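Local coordinates for putative Zn-dependent exopeptidase (Bacteroides vulgatus ATCC 8482, PDB 3GUX), which probably acts as a zinc-dependent exopeptidase of the M28 family, removing residues from peptide ends as leucine aminopeptidases do, at residues A29-Y32 with I33-Q36; K50-G53 with E54-G58; W178-G181 with S182-W185; W230-A233 with H234-Y238; T305-D308 with V309-E313. All coordinates share one frame; numbering follows the deposited sequence.

Overall arrangement
All five contacts lie on or at the ends of helices that flank the mixed sheet. Contact 1 and contact 2 sit on helices 26-37 and 47-62, which follow each other in the chain. They touch where Val35 CG1 meets Tyr55 CZ at 3.4 Å. Contact 4 and contact 5 form a second pair, with centres about 11 Å apart. There Lys232 CD packs on Asp308 CB at 3.6 Å. Contact 3 stands apart on helix 180-187, its centre about 19 Å from that of contact 2. Contacts 2 and 4 lie on opposite sides of the chain's centre. A bound acetate, probably from the crystallisation liquor, lies about 3 Å from the Lys50 side chain in contact 2.

Contact 1 of 5, residues A29-Y32 with I33-Q36; sequences AYQY and IQVQ
Ala29 meets Ile33 one turn on. Ala29 O takes the N-H of Ile33, with the donor N at 3.0 Å and in the carbonyl plane. CG1 of Ile33 also rests on this oxygen, at 3.4 Å from Ala29 O. This branch is beside the backbone N of Ile33 (chi1 -64°), which turns it back toward the preceding turn. Tyr30 hands its carbonyl O to Gln34 N at 2.9 Å. The Tyr30 ring forms a cation-pi pair with Arg296, and the Gln34 amide bonds to Asp38. Gln31 O accepts from Val35 N at 2.9 Å. The CG2 methyl of Val35 presses on the same Gln31 O at 3.2 Å. Tyr32 ends the segment, and its carbonyl O is gripped twice by Gln36. The backbone bond from Gln36 N to Tyr32 O is weak. The side-chain bond is better formed, with Gln36 NE2 3.0 Å from Tyr32 O and an N-H...O angle of 163°. The amide nitrogen sits above the carbonyl plane of Tyr32, while Tyr32 O lies in the amide plane of Gln36. CG of Gln36 passes close by, 3.3 Å from Tyr32 O. NE2 has a second acceptor in Ala131 O, and the two bonds together fix the turn of the amide. One side of helix 26-37 rests on other helices. Tyr32 lies on Leu138 and Arg142 of helix 131-146, Tyr32 and Val35 lie on Tyr55 of helix 47-62, and Ile33 lies on Leu299 of helix 296-311.

Contact 2 of 5, residues K50-G53 with E54-G58; sequences KECG and EYLAG
Gly53 O takes the shortest bond between residues 50-53 and 54-58, from Ala57 N at 2.9 Å and almost straight at 170°. The Ala57 methyl stays close to its acceptor, with CB 3.5 Å from Gly53 O. Three more bonds of the same kind run beside it, from Glu54 N to Lys50 O, Tyr55 N to Glu51 O and Leu56 N to Cys52 O. Cys52 O is crowded by carbon as well. Tyr55 CB lies 3.3 Å from it, and the oxygen stands at the edge of the Tyr55 ring, near its plane. CG of Leu56 touches Cys52 O from the next residue. On the outer face, Glu54 lies across the long chain of Lys50. Its OE2 is 3.7 Å from Lys50 CG and equally far from Lys50 CE. The lysine is extended beyond CG and runs past the carboxylate, leaving Lys50 NZ 4.8 Å from Glu54 OE2, beyond a salt bridge. The opposite charges probably still attract weakly. On the inner face, Cys52 SG meets Leu56 CD1 at 4.3 Å. Leu56 goes on to Val134 and Leu138 of helix 131-146 and to Ile87 of strand 81-91. Charged residues outside and apolar ones inside, spaced a turn apart, mark an amphipathic alpha helix laid over a sheet.

Contact 3 of 5, residues W178-G181 with S182-W185; sequences WCLG and SQYW
Tyr184 and Trp185 turn their rings away from the helix start and meet it through their stems. CB of Tyr184 lies 3.4 Å from Leu180 O, and Gly181 O stands obliquely to the tyrosine ring. With CG anti to the backbone N (chi1 179°), Trp185 carries its indole away from residues 178-181 to the ring of Tyr194, where the planes meet at about 70°. Gly181 O also takes the backbone N-H of Trp185, the N 2.7 Å away, and bonds to Asn86 as well. One turn back, Gln183 N donates to Cys179 O at 3.0 Å. The Gln183 stem leans on that oxygen, with CG 3.3 Å from Cys179 O. An alanine at Gln183 would lack CG, and would probably leave this side of Cys179 O less well covered. Ser182 OG sits 3.4 Å from Cys179 CB, while its hydrogen bond goes to Asp253 of helix 253-260. Cys179 and Leu180 are tied by backbone bonds to Glu161 and Ser160. Together these features are those of a helix N-terminus: Cys179 is the N-cap, and the first turn of helix 180-187 follows it.

Contact 4 of 5, residues W230-A233 with H234-Y238; sequences WKKA and HELGY
Lys232 reaches both Glu235 and Leu236 in the next turn. From CB its chain leaves with CG anti to the backbone N (chi1 -177°), and CG lies 3.9 Å from Leu236 CD1. The chain then bends at chi2 (64°), and CD passes Leu236 CG at 4.1 Å. The same chain lies on Asp308 of helix 296-311. CE carries on beside the Glu235 carboxylate. NZ ends 3.9 Å from Glu235 OE1, a long salt bridge; the two side chains cross at about a right angle. Glu235 is modelled in two conformers, so its side-chain contacts hold for one of them. In that conformer its other oxygen, OE2, lies 3.3 Å from Lys231 CE. With a serine here instead of Lys232, Glu235 would probably lose one positive neighbour, and a gap would open beside Leu236 and Asp308. His234 sets CD2 3.3 Å from Trp230 O, near the plane of the imidazole. Its NE2 bonds to Phe242 O, and Trp230 NE1 bonds to Phe212 O. The helix closes in a Schellman motif. Tyr238 N reaches back to Ala233 O at 2.8 Å, and Gly237 N to His234 O at 3.0 Å. Gly237 has a positive phi (96°), where a CB would jam against the carbonyl O of Leu236. That oxygen sits over the centre of one face of the Tyr238 ring. In the conformer described, the two lysines would at most balance the glutamate charge loosely, while the backbone bonds of the Schellman motif do the firmer work of ending the helix.

Contact 5 of 5, residues T305-D308 with V309-E313; sequences TVMD and VIYNE
Met307, a selenomethionine, lies alongside Tyr311 with both side chains pointing the same way. Its terminal CE comes 3.4 Å from Tyr311 CE1, brought there by a turn about the CG-SE bond (chi3 90°). The same pair is joined by backbone, with Tyr311 N 2.8 Å from Met307 O. This oxygen also lies in the plane of the tyrosine ring at its edge, 3.1 Å from Tyr311 CD1. Beside them Val306 and Ile310 cross at a slant, with Val306 CG1 4.1 Å from Ile310 CG2. CG1 of Ile310 stands between its own N and carbonyl carbon (chi1 74°), which lays it 3.5 Å from Val306 O. Val309 CG2 rests on Thr305 O at 3.3 Å. The second shell fixes the polar ends. Tyr311 OH bonds to Glu147 O, and Thr305 OG1 bonds back to Ala301 O. Asp308 takes the N-H of Ala21 on OD1 and NE2 of Gln304 on OD2. Leu101 of strand 98-104 meets Val306 and Ile310, and Ile140 of helix 131-146 meets Met307. The chemistry is thus an apolar seam in which the buried Thr305 and Asp308 have polar partners, and the two bonds to Asp308 would probably stabilise its carboxylate as the charged form.

Contact 1 of 5, residues A29-Y32 with I33-Q36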
loop_
_atom_site.group_PDB
_atom_site.type_symbol
_atom_site.label_atom_id
_atom_site.label_comp_id
_atom_site.label_asym_id
_atom_site.label_seq_id
_atom_site.Cartn_x
_atom_site.Cartn_y
_atom_site.Cartn_z
ATOM N N ALA A 29 -2.830 -11.584 -7.953
ATOM C CA ALA A 29 -2.822 -10.918 -6.636
ATOM C C ALA A 29 -3.257 -11.911 -5.555
ATOM O O ALA A 29 -2.654 -11.975 -4.505
ATOM C CB ALA A 29 -3.705 -9.641 -6.611
ATOM N N TYR A 30 -4.290 -12.700 -5.843
ATOM C CA TYR A 30 -4.779 -13.730 -4.917
ATOM C C TYR A 30 -3.663 -14.697 -4.515
ATOM O O TYR A 30 -3.499 -14.999 -3.332
ATOM C CB TYR A 30 -5.955 -14.500 -5.558
ATOM C CG TYR A 30 -6.659 -15.469 -4.623
ATOM C CD1 TYR A 30 -6.156 -16.731 -4.392
ATOM C CD2 TYR A 30 -7.815 -15.087 -3.949
ATOM C CE1 TYR A 30 -6.797 -17.585 -3.532
ATOM C CE2 TYR A 30 -8.474 -15.946 -3.115
ATOM C CZ TYR A 30 -7.963 -17.180 -2.900
ATOM O OH TYR A 30 -8.603 -18.039 -2.035
ATOM N N GLN A 31 -2.884 -15.164 -5.488
ATOM C CA GLN A 31 -1.774 -16.054 -5.189
ATOM C C GLN A 31 -0.662 -15.424 -4.333
ATOM O O GLN A 31 -0.080 -16.108 -3.465
ATOM C CB GLN A 31 -1.189 -16.629 -6.488
ATOM C CG GLN A 31 -2.166 -17.531 -7.255
ATOM C CD GLN A 31 -2.783 -18.644 -6.407
ATOM O OE1 GLN A 31 -3.942 -18.989 -6.612
ATOM N NE2 GLN A 31 -2.023 -19.193 -5.446
ATOM N N TYR A 32 -0.384 -14.137 -4.561
ATOM C CA TYR A 32 0.597 -13.419 -3.729
ATOM C C TYR A 32 0.070 -13.317 -2.297
ATOM O O TYR A 32 0.830 -13.369 -1.366
ATOM C CB TYR A 32 0.949 -12.024 -4.281
ATOM C CG TYR A 32 1.484 -12.018 -5.693
ATOM C CD1 TYR A 32 2.396 -12.984 -6.145
ATOM C CD2 TYR A 32 1.115 -11.023 -6.577
ATOM C CE1 TYR A 32 2.879 -12.956 -7.455
ATOM C CE2 TYR A 32 1.600 -10.988 -7.864
ATOM C CZ TYR A 32 2.473 -11.956 -8.290
ATOM O OH TYR A 32 2.923 -11.908 -9.569
ATOM N N ILE A 33 -1.243 -13.187 -2.136
ATOM C CA ILE A 33 -1.829 -13.187 -0.815
ATOM C C ILE A 33 -1.669 -14.566 -0.169
ATOM O O ILE A 33 -1.237 -14.662 0.995
ATOM C CB ILE A 33 -3.294 -12.746 -0.824
ATOM C CG1 ILE A 33 -3.361 -11.288 -1.299
ATOM C CG2 ILE A 33 -3.907 -12.972 0.595
ATOM C CD1 ILE A 33 -4.715 -10.738 -1.669
ATOM N N GLN A 34 -1.975 -15.616 -0.929
ATOM C CA GLN A 34 -1.885 -16.974 -0.421
ATOM C C GLN A 34 -0.434 -17.345 -0.016
ATOM O O GLN A 34 -0.225 -17.992 0.999
ATOM C CB GLN A 34 -2.459 -17.940 -1.455
ATOM C CG GLN A 34 -2.415 -19.406 -1.018
ATOM C CD GLN A 34 -3.317 -19.671 0.152
ATOM O OE1 GLN A 34 -4.536 -19.604 0.018
ATOM N NE2 GLN A 34 -2.728 -19.947 1.320
ATOM N N VAL A 35 0.560 -16.919 -0.799
ATOM C CA VAL A 35 1.972 -17.213 -0.463
ATOM C C VAL A 35 2.392 -16.537 0.844
ATOM O O VAL A 35 3.176 -17.089 1.602
ATOM C CB VAL A 35 2.937 -16.793 -1.611
ATOM C CG1 VAL A 35 4.376 -16.884 -1.156
ATOM C CG2 VAL A 35 2.681 -17.647 -2.873
ATOM N N GLN A 36 1.861 -15.344 1.114
ATOM C CA GLN A 36 2.175 -14.672 2.370
ATOM C C GLN A 36 1.525 -15.407 3.518
ATOM O O GLN A 36 2.165 -15.658 4.541
ATOM C CB GLN A 36 1.685 -13.222 2.391
ATOM C CG GLN A 36 2.391 -12.308 1.391
ATOM C CD GLN A 36 1.666 -10.983 1.286
ATOM O OE1 GLN A 36 1.813 -10.127 2.156
ATOM N NE2 GLN A 36 0.834 -10.833 0.261
#

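Contact 2 of 5, residues K50-G53 with E54-G58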
loop_
_atom_site.group_PDB
_atom_site.type_symbol
_atom_site.label_atom_id
_atom_site.label_comp_id
_atom_site.label_asym_id
_atom_site.label_seq_id
_atom_site.Cartn_x
_atom_site.Cartn_y
_atom_site.Cartn_z
ATOM N N LYS A 50 10.389 -13.208 9.103
ATOM C CA LYS A 50 11.674 -13.071 8.442
ATOM C C LYS A 50 11.634 -13.581 7.014
ATOM O O LYS A 50 12.077 -12.875 6.097
ATOM C CB LYS A 50 12.746 -13.808 9.223
ATOM C CG LYS A 50 14.141 -13.530 8.720
ATOM C CD LYS A 50 15.183 -14.243 9.582
ATOM C CE LYS A 50 16.568 -14.126 8.978
ATOM N NZ LYS A 50 17.601 -14.797 9.805
ATOM N N GLU A 51 11.125 -14.806 6.880
ATOM C CA GLU A 51 10.973 -15.489 5.608
ATOM C C GLU A 51 10.049 -14.684 4.696
ATOM O O GLU A 51 10.395 -14.372 3.564
ATOM C CB GLU A 51 10.427 -16.918 5.825
ATOM C CG GLU A 51 11.450 -17.942 6.441
ATOM C CD GLU A 51 10.807 -19.234 6.988
ATOM O OE1 GLU A 51 9.576 -19.440 6.830
ATOM O OE2 GLU A 51 11.528 -20.040 7.618
ATOM N N CYS A 52 8.889 -14.290 5.198
ATOM C CA CYS A 52 8.001 -13.510 4.345
ATOM C C CYS A 52 8.694 -12.222 3.858
ATOM O O CYS A 52 8.590 -11.893 2.706
ATOM C CB CYS A 52 6.723 -13.211 5.085
ATOM S SG CYS A 52 5.458 -12.426 4.042
ATOM N N GLY A 53 9.421 -11.509 4.720
ATOM C CA GLY A 53 10.173 -10.291 4.290
ATOM C C GLY A 53 11.136 -10.549 3.135
ATOM O O GLY A 53 11.234 -9.751 2.171
ATOM N N GLU A 54 11.825 -11.681 3.209
ATOM C CA GLU A 54 12.735 -12.084 2.144
ATOM C C GLU A 54 11.937 -12.318 0.855
ATOM O O GLU A 54 12.351 -11.869 -0.216
ATOM C CB GLU A 54 13.526 -13.334 2.542
ATOM C CG GLU A 54 14.469 -13.116 3.726
ATOM C CD GLU A 54 15.054 -14.409 4.281
ATOM O OE1 GLU A 54 15.031 -15.429 3.555
ATOM O OE2 GLU A 54 15.568 -14.406 5.431
ATOM N N TYR A 55 10.800 -13.012 0.964
ATOM C CA TYR A 55 9.923 -13.265 -0.190
ATOM C C TYR A 55 9.494 -11.962 -0.870
ATOM O O TYR A 55 9.602 -11.842 -2.086
ATOM C CB TYR A 55 8.677 -14.090 0.211
ATOM C CG TYR A 55 7.578 -14.118 -0.857
ATOM C CD1 TYR A 55 7.689 -14.919 -1.988
ATOM C CD2 TYR A 55 6.414 -13.344 -0.713
ATOM C CE1 TYR A 55 6.662 -14.942 -2.962
ATOM C CE2 TYR A 55 5.414 -13.366 -1.642
ATOM C CZ TYR A 55 5.546 -14.153 -2.773
ATOM O OH TYR A 55 4.538 -14.151 -3.692
ATOM N N LEU A 56 9.047 -10.986 -0.081
ATOM C CA LEU A 56 8.579 -9.701 -0.615
ATOM C C LEU A 56 9.699 -8.881 -1.261
ATOM O O LEU A 56 9.518 -8.316 -2.345
ATOM C CB LEU A 56 7.883 -8.876 0.480
ATOM C CG LEU A 56 6.596 -9.457 1.038
ATOM C CD1 LEU A 56 6.078 -8.581 2.146
ATOM C CD2 LEU A 56 5.578 -9.576 -0.135
ATOM N N ALA A 57 10.844 -8.803 -0.593
ATOM C CA ALA A 57 11.994 -8.120 -1.177
ATOM C C ALA A 57 12.339 -8.770 -2.510
ATOM O O ALA A 57 12.539 -8.074 -3.515
ATOM C CB ALA A 57 13.179 -8.194 -0.260
ATOM N N GLY A 58 12.387 -10.101 -2.515
ATOM C CA GLY A 58 12.715 -10.861 -3.720
ATOM C C GLY A 58 11.782 -10.604 -4.874
ATOM O O GLY A 58 12.207 -10.444 -6.040
#

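Contact 3 of 5, residues W178-G181 with S182-W185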
loop_
_atom_site.group_PDB
_atom_site.type_symbol
_atom_site.label_atom_id
_atom_site.label_comp_id
_atom_site.label_asym_id
_atom_site.label_seq_id
_atom_site.Cartn_x
_atom_site.Cartn_y
_atom_site.Cartn_z
ATOM N N TRP A 178 1.183 2.196 17.363
ATOM C CA TRP A 178 0.845 1.528 16.141
ATOM C C TRP A 178 1.728 2.215 15.116
ATOM O O TRP A 178 2.333 3.267 15.400
ATOM C CB TRP A 178 -0.615 1.747 15.738
ATOM C CG TRP A 178 -1.692 1.279 16.686
ATOM C CD1 TRP A 178 -2.464 2.057 17.493
ATOM C CD2 TRP A 178 -2.144 -0.070 16.886
ATOM N NE1 TRP A 178 -3.360 1.280 18.190
ATOM C CE2 TRP A 178 -3.176 -0.029 17.840
ATOM C CE3 TRP A 178 -1.768 -1.305 16.355
ATOM C CZ2 TRP A 178 -3.833 -1.170 18.278
ATOM C CZ3 TRP A 178 -2.421 -2.449 16.794
ATOM C CH2 TRP A 178 -3.439 -2.371 17.747
ATOM N N CYS A 179 1.780 1.649 13.924
ATOM C CA CYS A 179 2.461 2.250 12.769
ATOM C C CYS A 179 3.890 2.641 13.013
ATOM O O CYS A 179 4.271 3.743 12.669
ATOM C CB CYS A 179 1.666 3.508 12.288
ATOM S SG CYS A 179 -0.042 3.108 11.982
ATOM N N LEU A 180 4.676 1.759 13.620
ATOM C CA LEU A 180 6.043 2.102 13.964
ATOM C C LEU A 180 6.927 2.158 12.737
ATOM O O LEU A 180 7.810 3.000 12.671
ATOM C CB LEU A 180 6.607 1.126 15.011
ATOM C CG LEU A 180 5.882 1.104 16.365
ATOM C CD1 LEU A 180 6.383 -0.049 17.252
ATOM C CD2 LEU A 180 6.036 2.444 17.107
ATOM N N GLY A 181 6.677 1.301 11.749
ATOM C CA GLY A 181 7.477 1.305 10.532
ATOM C C GLY A 181 7.252 2.545 9.692
ATOM O O GLY A 181 8.211 3.116 9.157
ATOM N N SER A 182 5.991 2.954 9.560
ATOM C CA SER A 182 5.689 4.160 8.766
ATOM C C SER A 182 6.126 5.419 9.527
ATOM O O SER A 182 6.573 6.387 8.914
ATOM C CB SER A 182 4.221 4.222 8.360
ATOM O OG SER A 182 3.380 4.319 9.471
ATOM N N GLN A 183 5.965 5.427 10.849
ATOM C CA GLN A 183 6.488 6.548 11.653
ATOM C C GLN A 183 7.964 6.664 11.387
ATOM O O GLN A 183 8.462 7.746 11.199
ATOM C CB GLN A 183 6.259 6.378 13.163
ATOM C CG GLN A 183 4.906 6.863 13.628
ATOM C CD GLN A 183 4.602 6.506 15.069
ATOM O OE1 GLN A 183 4.117 5.405 15.363
ATOM N NE2 GLN A 183 4.809 7.451 15.960
ATOM N N TYR A 184 8.657 5.531 11.387
ATOM C CA TYR A 184 10.079 5.512 11.092
ATOM C C TYR A 184 10.321 6.021 9.683
ATOM O O TYR A 184 11.104 6.954 9.463
ATOM C CB TYR A 184 10.652 4.099 11.254
ATOM C CG TYR A 184 12.138 4.047 11.056
ATOM C CD1 TYR A 184 13.014 4.268 12.128
ATOM C CD2 TYR A 184 12.684 3.809 9.805
ATOM C CE1 TYR A 184 14.363 4.230 11.945
ATOM C CE2 TYR A 184 14.037 3.777 9.625
ATOM C CZ TYR A 184 14.865 3.998 10.685
ATOM O OH TYR A 184 16.206 3.949 10.483
ATOM N N TRP A 185 9.610 5.430 8.734
ATOM C CA TRP A 185 9.796 5.787 7.337
ATOM C C TRP A 185 9.495 7.254 7.044
ATOM O O TRP A 185 10.294 7.902 6.422
ATOM C CB TRP A 185 8.938 4.922 6.409
ATOM C CG TRP A 185 9.145 5.341 4.924
ATOM C CD1 TRP A 185 10.162 4.948 4.102
ATOM C CD2 TRP A 185 8.342 6.254 4.155
ATOM N NE1 TRP A 185 10.043 5.553 2.866
ATOM C CE2 TRP A 185 8.934 6.355 2.868
ATOM C CE3 TRP A 185 7.180 6.988 4.419
ATOM C CZ2 TRP A 185 8.403 7.163 1.845
ATOM C CZ3 TRP A 185 6.640 7.798 3.374
ATOM C CH2 TRP A 185 7.260 7.872 2.119
#

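Contact 4 of 5, residues W230-A233 with H234-Y238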
loop_
_atom_site.group_PDB
_atom_site.type_symbol
_atom_site.label_atom_id
_atom_site.label_comp_id
_atom_site.label_asym_id
_atom_site.label_seq_id
_atom_site.Cartn_x
_atom_site.Cartn_y
_atom_site.Cartn_z
ATOM N N TRP A 230 -12.036 7.626 -6.135
ATOM C CA TRP A 230 -13.412 7.127 -6.068
ATOM C C TRP A 230 -14.145 7.398 -7.381
ATOM O O TRP A 230 -14.954 6.581 -7.801
ATOM C CB TRP A 230 -14.175 7.717 -4.884
ATOM C CG TRP A 230 -14.123 6.917 -3.604
ATOM C CD1 TRP A 230 -15.198 6.440 -2.900
ATOM C CD2 TRP A 230 -12.956 6.506 -2.862
ATOM N NE1 TRP A 230 -14.782 5.790 -1.774
ATOM C CE2 TRP A 230 -13.413 5.807 -1.729
ATOM C CE3 TRP A 230 -11.576 6.652 -3.054
ATOM C CZ2 TRP A 230 -12.539 5.234 -0.800
ATOM C CZ3 TRP A 230 -10.715 6.107 -2.122
ATOM C CH2 TRP A 230 -11.201 5.414 -1.009
ATOM N N LYS A 231 -13.825 8.527 -8.022
ATOM C CA LYS A 231 -14.335 8.888 -9.344
ATOM C C LYS A 231 -13.989 7.829 -10.362
ATOM O O LYS A 231 -14.848 7.364 -11.097
ATOM C CB LYS A 231 -13.757 10.249 -9.825
ATOM C CG LYS A 231 -14.286 10.778 -11.146
ATOM C CD LYS A 231 -13.615 12.137 -11.539
ATOM C CE LYS A 231 -13.998 12.530 -12.990
ATOM N NZ LYS A 231 -13.139 13.611 -13.508
ATOM N N LYS A 232 -12.722 7.431 -10.389
ATOM C CA LYS A 232 -12.265 6.442 -11.365
ATOM C C LYS A 232 -12.923 5.094 -11.154
ATOM O O LYS A 232 -13.307 4.433 -12.113
ATOM C CB LYS A 232 -10.743 6.299 -11.328
ATOM C CG LYS A 232 -10.170 5.316 -12.388
ATOM C CD LYS A 232 -10.397 5.731 -13.814
ATOM C CE LYS A 232 -9.573 6.927 -14.235
ATOM N NZ LYS A 232 -9.814 7.153 -15.698
ATOM N N ALA A 233 -13.076 4.706 -9.907
ATOM C CA ALA A 233 -13.688 3.443 -9.559
ATOM C C ALA A 233 -15.106 3.366 -10.146
ATOM O O ALA A 233 -15.491 2.360 -10.759
ATOM C CB ALA A 233 -13.703 3.281 -8.067
ATOM N N HIS A 234 -15.858 4.441 -9.971
ATOM C CA HIS A 234 -17.233 4.511 -10.511
ATOM C C HIS A 234 -17.272 4.448 -12.024
ATOM O O HIS A 234 -18.028 3.654 -12.562
ATOM C CB HIS A 234 -17.982 5.703 -9.959
ATOM C CG HIS A 234 -18.522 5.456 -8.588
ATOM N ND1 HIS A 234 -19.871 5.353 -8.326
ATOM C CD2 HIS A 234 -17.890 5.229 -7.411
ATOM C CE1 HIS A 234 -20.050 5.107 -7.040
ATOM N NE2 HIS A 234 -18.861 5.016 -6.463
ATOM N N GLU A 235 -16.416 5.226 -12.675
ATOM C CA GLU A 235 -16.276 5.208 -14.121
ATOM C C GLU A 235 -15.928 3.831 -14.700
ATOM O O GLU A 235 -16.366 3.493 -15.800
ATOM C CB GLU A 235 -15.201 6.212 -14.525
ATOM C CG GLU A 235 -15.628 7.648 -14.321
ATOM C CD GLU A 235 -14.499 8.626 -14.525
ATOM O OE1 GLU A 235 -13.319 8.223 -14.458
ATOM O OE2 GLU A 235 -14.796 9.800 -14.744
ATOM N N LEU A 236 -15.152 3.049 -13.956
ATOM C CA LEU A 236 -14.741 1.691 -14.364
ATOM C C LEU A 236 -15.804 0.642 -14.035
ATOM O O LEU A 236 -15.688 -0.495 -14.474
ATOM C CB LEU A 236 -13.444 1.256 -13.684
ATOM C CG LEU A 236 -12.134 1.987 -13.963
ATOM C CD1 LEU A 236 -11.055 1.536 -12.923
ATOM C CD2 LEU A 236 -11.711 1.768 -15.433
ATOM N N GLY A 237 -16.833 1.004 -13.275
ATOM C CA GLY A 237 -17.894 0.069 -12.889
ATOM C C GLY A 237 -17.728 -0.578 -11.516
ATOM O O GLY A 237 -18.433 -1.520 -11.194
ATOM N N TYR A 238 -16.780 -0.098 -10.719
ATOM C CA TYR A 238 -16.552 -0.589 -9.363
ATOM C C TYR A 238 -17.158 0.270 -8.240
ATOM O O TYR A 238 -16.699 0.190 -7.110
ATOM C CB TYR A 238 -15.048 -0.696 -9.119
ATOM C CG TYR A 238 -14.366 -1.560 -10.156
ATOM C CD1 TYR A 238 -14.783 -2.872 -10.404
ATOM C CD2 TYR A 238 -13.289 -1.084 -10.861
ATOM C CE1 TYR A 238 -14.155 -3.647 -11.357
ATOM C CE2 TYR A 238 -12.658 -1.855 -11.795
ATOM C CZ TYR A 238 -13.092 -3.121 -12.053
ATOM O OH TYR A 238 -12.411 -3.845 -12.981
#

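Contact 5 of 5, residues T305-D308 with V309-E313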
loop_
_atom_site.group_PDB
_atom_site.type_symbol
_atom_site.label_atom_id
_atom_site.label_comp_id
_atom_site.label_asym_id
_atom_site.label_seq_id
_atom_site.Cartn_x
_atom_site.Cartn_y
_atom_site.Cartn_z
ATOM N N THR A 305 -8.620 -0.029 -10.197
ATOM C CA THR A 305 -8.885 1.391 -9.910
ATOM C C THR A 305 -7.554 2.080 -9.651
ATOM O O THR A 305 -7.293 3.110 -10.235
ATOM C CB THR A 305 -9.847 1.579 -8.716
ATOM O OG1 THR A 305 -11.138 1.099 -9.083
ATOM C CG2 THR A 305 -9.937 3.069 -8.245
ATOM N N VAL A 306 -6.684 1.461 -8.841
ATOM C CA VAL A 306 -5.374 2.049 -8.562
ATOM C C VAL A 306 -4.549 2.194 -9.840
ATOM O O VAL A 306 -3.938 3.227 -10.053
ATOM C CB VAL A 306 -4.582 1.313 -7.438
ATOM C CG1 VAL A 306 -3.138 1.844 -7.321
ATOM C CG2 VAL A 306 -5.264 1.518 -6.109
HETATM N N MSE A 307 -4.595 1.215 -10.717
HETATM C CA MSE A 307 -3.826 1.351 -11.957
HETATM C C MSE A 307 -4.385 2.418 -12.882
HETATM O O MSE A 307 -3.618 3.237 -13.385
HETATM C CB MSE A 307 -3.726 0.030 -12.668
HETATM C CG MSE A 307 -3.141 -0.952 -11.737
HETATM SE SE MSE A 307 -2.417 -2.358 -12.653
HETATM C CE MSE A 307 -0.742 -1.492 -12.749
ATOM N N ASP A 308 -5.699 2.463 -13.072
ATOM C CA ASP A 308 -6.281 3.497 -13.951
ATOM C C ASP A 308 -6.046 4.897 -13.363
ATOM O O ASP A 308 -5.881 5.836 -14.117
ATOM C CB ASP A 308 -7.769 3.247 -14.260
ATOM C CG ASP A 308 -7.977 2.264 -15.406
ATOM O OD1 ASP A 308 -8.058 2.717 -16.563
ATOM O OD2 ASP A 308 -8.099 1.052 -15.158
ATOM N N VAL A 309 -6.018 5.012 -12.033
ATOM C CA VAL A 309 -5.714 6.277 -11.405
ATOM C C VAL A 309 -4.257 6.625 -11.705
ATOM O O VAL A 309 -3.999 7.678 -12.293
ATOM C CB VAL A 309 -5.992 6.290 -9.895
ATOM C CG1 VAL A 309 -5.318 7.496 -9.215
ATOM C CG2 VAL A 309 -7.476 6.312 -9.641
ATOM N N ILE A 310 -3.330 5.718 -11.393
ATOM C CA ILE A 310 -1.901 6.057 -11.519
ATOM C C ILE A 310 -1.433 6.187 -12.943
ATOM O O ILE A 310 -0.582 7.029 -13.193
ATOM C CB ILE A 310 -0.916 5.115 -10.710
ATOM C CG1 ILE A 310 -0.746 3.738 -11.338
ATOM C CG2 ILE A 310 -1.357 5.001 -9.255
ATOM C CD1 ILE A 310 0.122 2.836 -10.477
ATOM N N TYR A 311 -1.978 5.392 -13.864
ATOM C CA TYR A 311 -1.604 5.502 -15.278
ATOM C C TYR A 311 -2.105 6.821 -15.952
ATOM O O TYR A 311 -1.573 7.207 -17.005
ATOM C CB TYR A 311 -2.019 4.242 -16.084
ATOM C CG TYR A 311 -1.056 3.079 -15.940
ATOM C CD1 TYR A 311 -1.031 2.310 -14.786
ATOM C CD2 TYR A 311 -0.172 2.736 -16.958
ATOM C CE1 TYR A 311 -0.169 1.244 -14.641
ATOM C CE2 TYR A 311 0.720 1.648 -16.809
ATOM C CZ TYR A 311 0.697 0.909 -15.646
ATOM O OH TYR A 311 1.543 -0.154 -15.432
ATOM N N ASN A 312 -3.124 7.454 -15.354
ATOM C CA ASN A 312 -3.645 8.759 -15.784
ATOM C C ASN A 312 -2.811 9.980 -15.328
ATOM O O ASN A 312 -3.042 11.095 -15.810
ATOM C CB ASN A 312 -5.072 8.962 -15.254
ATOM C CG ASN A 312 -6.157 8.560 -16.233
ATOM O OD1 ASN A 312 -5.935 7.796 -17.183
ATOM N ND2 ASN A 312 -7.364 9.087 -15.991
ATOM N N GLU A 313 -1.849 9.780 -14.420
ATOM C CA GLU A 313 -1.053 10.884 -13.859
ATOM C C GLU A 313 -0.038 11.392 -14.882
ATOM O O GLU A 313 0.689 10.586 -15.458
ATOM C CB GLU A 313 -0.341 10.443 -12.595
ATOM C CG GLU A 313 -1.293 10.158 -11.447
ATOM C CD GLU A 313 -1.981 11.398 -10.904
ATOM O OE1 GLU A 313 -1.398 12.494 -11.001
ATOM O OE2 GLU A 313 -3.109 11.273 -10.378
#